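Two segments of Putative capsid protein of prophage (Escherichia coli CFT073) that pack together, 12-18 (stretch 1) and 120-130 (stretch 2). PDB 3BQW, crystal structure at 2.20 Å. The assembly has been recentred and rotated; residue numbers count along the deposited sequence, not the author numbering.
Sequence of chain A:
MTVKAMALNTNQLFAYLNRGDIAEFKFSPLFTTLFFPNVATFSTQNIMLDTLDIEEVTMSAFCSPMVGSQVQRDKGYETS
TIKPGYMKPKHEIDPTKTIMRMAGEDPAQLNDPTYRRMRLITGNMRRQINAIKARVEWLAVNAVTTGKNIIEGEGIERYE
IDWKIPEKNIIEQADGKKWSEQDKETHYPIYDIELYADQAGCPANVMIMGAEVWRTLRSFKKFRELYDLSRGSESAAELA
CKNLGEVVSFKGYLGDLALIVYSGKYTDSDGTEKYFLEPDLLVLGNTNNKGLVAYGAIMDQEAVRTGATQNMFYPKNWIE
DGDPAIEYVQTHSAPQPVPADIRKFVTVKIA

Stretch 1, residues 12-18: QLFAYLN
Stretch 2 (120-130) LITGNMRRQIN

Residues 12-18 and 120-130 form a crossed helix-helix contact in which an apolar row of leucine, isoleucine and methionine side chains is joined by a tyrosine that is both packed on its face and hydrogen-bonded at its hydroxyl. It illustrates how helices meet through residues spaced three or four apart.

Residues 12-17 are helical, the helix having begun earlier, and Asn18 (phi/psi -95/10) is the first residue to leave helical geometry; residues 120-130 are helical throughout and continue at both ends. The axes approach to 10.9 Å, their N-to-C directions 61° apart (0° would be parallel; signed crossing angle -61°). Register is set by Tyr16 CA to Thr122 CA, 7.4 Å, and Leu17 CA to Met125 CA, 7.9 Å.

Tyr16 (chi1 t, chi2 70°) points toward the second helix. Thr122, with chi1 p, lays CG2 3.5 Å from the centroid of the Tyr16 ring, 5° off its normal, a CH-pi contact over the face. One turn on, Arg126 (m, t, m, chi4 -86°) starts sideways but brings its end nearer, so that Arg126 NH1 donates a hydrogen bond to Tyr16 OH at 3.0 Å and 155°. The hydroxyl lies at the guanidinium edge, where the N-H groups point.

Met125 (m, t, p) points toward the first helix. Its CE lies at the tyrosine edge, 4.2 Å from Tyr16 CD2, 4.1 Å from Leu17 CD1 and 3.4 Å from Leu13 O, a packing contact, since that carbonyl already accepts Leu17 N; its SD is 4.0 Å from Leu13 CD2. Leu13 (m, t) and Leu17 (t, p) leave sideways, yet their ends reach across: Leu13 CD2 lies 3.8 Å from Ile121 CG2 (m, t), and Leu17 CD1 3.7 Å from Ile129 CG1 (m, m). Buried and without polar groups to satisfy, these side chains pack at van der Waals distance. The contact buries 393 Å².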

# COMPACT_ATOMS: atom_id res chain seq x y z
N GLN A 12 -26.33 -5.18 2.37
CA GLN A 12 -26.03 -5.79 3.67
C GLN A 12 -24.53 -5.89 3.89
O GLN A 12 -24.01 -5.60 4.98
CB GLN A 12 -26.73 -7.16 3.79
CG GLN A 12 -28.27 -7.01 3.88
CD GLN A 12 -29.07 -8.28 3.52
OE1 GLN A 12 -28.59 -9.41 3.63
NE2 GLN A 12 -30.30 -8.08 3.09
N LEU A 13 -23.82 -6.27 2.85
CA LEU A 13 -22.35 -6.31 2.89
C LEU A 13 -21.72 -4.91 2.97
O LEU A 13 -20.75 -4.72 3.70
CB LEU A 13 -21.82 -7.08 1.68
CG LEU A 13 -22.38 -8.49 1.42
CD1 LEU A 13 -21.89 -9.01 0.09
CD2 LEU A 13 -22.03 -9.46 2.52
N PHE A 14 -22.26 -3.94 2.23
CA PHE A 14 -21.78 -2.54 2.34
C PHE A 14 -22.01 -1.93 3.73
O PHE A 14 -21.22 -1.12 4.19
CB PHE A 14 -22.45 -1.63 1.30
CG PHE A 14 -21.74 -1.59 -0.03
CD1 PHE A 14 -22.38 -1.97 -1.18
CD2 PHE A 14 -20.41 -1.17 -0.11
CE1 PHE A 14 -21.71 -1.93 -2.41
CE2 PHE A 14 -19.75 -1.14 -1.31
CZ PHE A 14 -20.40 -1.52 -2.46
N ALA A 15 -23.09 -2.32 4.39
CA ALA A 15 -23.38 -1.89 5.77
C ALA A 15 -22.22 -2.22 6.71
O ALA A 15 -21.88 -1.45 7.59
CB ALA A 15 -24.69 -2.53 6.29
N TYR A 16 -21.60 -3.38 6.50
CA TYR A 16 -20.44 -3.77 7.29
C TYR A 16 -19.18 -3.05 6.84
O TYR A 16 -18.42 -2.51 7.64
CB TYR A 16 -20.22 -5.27 7.19
CG TYR A 16 -19.08 -5.72 8.06
CD1 TYR A 16 -19.21 -5.70 9.45
CD2 TYR A 16 -17.88 -6.12 7.51
CE1 TYR A 16 -18.17 -6.08 10.27
CE2 TYR A 16 -16.82 -6.50 8.33
CZ TYR A 16 -16.98 -6.46 9.70
OH TYR A 16 -15.97 -6.85 10.52
N LEU A 17 -18.96 -3.05 5.53
CA LEU A 17 -17.79 -2.44 4.93
C LEU A 17 -17.70 -0.94 5.31
O LEU A 17 -16.61 -0.40 5.48
CB LEU A 17 -17.86 -2.64 3.41
CG LEU A 17 -16.61 -2.66 2.54
CD1 LEU A 17 -15.47 -3.57 3.11
CD2 LEU A 17 -16.99 -3.06 1.11
N ASN A 18 -18.85 -0.29 5.47
CA ASN A 18 -18.91 1.14 5.77
C ASN A 18 -19.02 1.43 7.25
O ASN A 18 -19.27 2.57 7.62
CB ASN A 18 -20.12 1.78 5.06
CG ASN A 18 -20.00 1.75 3.55
OD1 ASN A 18 -18.91 1.85 3.00
ND2 ASN A 18 -21.13 1.61 2.87
N LEU A 120 -18.22 -15.51 9.63
CA LEU A 120 -17.31 -15.99 8.57
C LEU A 120 -17.27 -15.05 7.38
O LEU A 120 -16.20 -14.82 6.82
CB LEU A 120 -17.70 -17.39 8.11
CG LEU A 120 -17.56 -18.47 9.20
CD1 LEU A 120 -18.09 -19.78 8.70
CD2 LEU A 120 -16.15 -18.60 9.65
N ILE A 121 -18.43 -14.49 7.02
CA ILE A 121 -18.55 -13.58 5.90
C ILE A 121 -17.76 -12.31 6.17
O ILE A 121 -16.92 -11.91 5.35
CB ILE A 121 -20.02 -13.25 5.57
CG1 ILE A 121 -20.71 -14.45 4.90
CG2 ILE A 121 -20.11 -12.01 4.66
CD1 ILE A 121 -22.21 -14.43 4.97
N THR A 122 -17.98 -11.72 7.34
CA THR A 122 -17.33 -10.48 7.72
C THR A 122 -15.84 -10.70 7.94
O THR A 122 -15.00 -9.83 7.59
CB THR A 122 -17.96 -9.87 8.99
OG1 THR A 122 -18.04 -10.85 10.04
CG2 THR A 122 -19.40 -9.32 8.71
N GLY A 123 -15.49 -11.86 8.50
CA GLY A 123 -14.08 -12.22 8.67
C GLY A 123 -13.34 -12.30 7.35
O GLY A 123 -12.21 -11.82 7.23
N ASN A 124 -13.96 -12.92 6.36
CA ASN A 124 -13.38 -13.05 5.02
C ASN A 124 -13.41 -11.74 4.26
O ASN A 124 -12.48 -11.45 3.49
CB ASN A 124 -14.06 -14.17 4.24
CG ASN A 124 -13.60 -15.55 4.70
OD1 ASN A 124 -12.45 -15.89 4.56
ND2 ASN A 124 -14.51 -16.33 5.27
N MET A 125 -14.42 -10.92 4.48
CA MET A 125 -14.43 -9.57 3.92
C MET A 125 -13.25 -8.76 4.41
O MET A 125 -12.59 -8.09 3.60
CB MET A 125 -15.73 -8.82 4.27
CG MET A 125 -16.98 -9.23 3.47
SD MET A 125 -18.50 -8.36 3.96
CE MET A 125 -18.01 -6.76 3.34
N ARG A 126 -12.97 -8.81 5.72
CA ARG A 126 -11.83 -8.10 6.29
C ARG A 126 -10.51 -8.57 5.69
O ARG A 126 -9.61 -7.78 5.46
CB ARG A 126 -11.78 -8.22 7.83
CG ARG A 126 -12.84 -7.38 8.56
CD ARG A 126 -12.59 -7.26 10.07
NE ARG A 126 -12.21 -8.51 10.74
CZ ARG A 126 -13.06 -9.41 11.21
NH1 ARG A 126 -14.37 -9.26 11.11
NH2 ARG A 126 -12.59 -10.51 11.80
N ARG A 127 -10.39 -9.86 5.47
CA ARG A 127 -9.19 -10.48 4.91
C ARG A 127 -9.02 -10.08 3.43
O ARG A 127 -7.91 -9.85 2.97
CB ARG A 127 -9.34 -11.98 5.11
CG ARG A 127 -8.35 -12.92 4.49
CD ARG A 127 -8.73 -14.38 4.91
NE ARG A 127 -8.56 -14.55 6.36
CZ ARG A 127 -9.51 -14.82 7.26
NH1 ARG A 127 -10.79 -15.02 6.93
NH2 ARG A 127 -9.17 -14.93 8.54
N GLN A 128 -10.14 -9.98 2.71
CA GLN A 128 -10.10 -9.54 1.31
C GLN A 128 -9.68 -8.07 1.16
O GLN A 128 -8.89 -7.73 0.30
CB GLN A 128 -11.44 -9.81 0.62
CG GLN A 128 -11.61 -11.28 0.34
CD GLN A 128 -13.04 -11.65 0.05
OE1 GLN A 128 -13.91 -10.79 -0.14
NE2 GLN A 128 -13.32 -12.94 0.03
N ILE A 129 -10.20 -7.19 2.01
CA ILE A 129 -9.74 -5.80 2.02
C ILE A 129 -8.26 -5.69 2.40
O ILE A 129 -7.53 -4.91 1.82
CB ILE A 129 -10.60 -4.93 2.96
CG1 ILE A 129 -12.05 -4.89 2.47
CG2 ILE A 129 -10.04 -3.52 3.06
CD1 ILE A 129 -12.24 -4.36 1.09
N ASN A 130 -7.81 -6.49 3.36
CA ASN A 130 -6.43 -6.50 3.74
C ASN A 130 -5.56 -6.85 2.54
O ASN A 130 -4.48 -6.31 2.40
CB ASN A 130 -6.12 -7.54 4.85
CG ASN A 130 -6.61 -7.13 6.24
OD1 ASN A 130 -6.63 -7.98 7.14
ND2 ASN A 130 -6.99 -5.87 6.44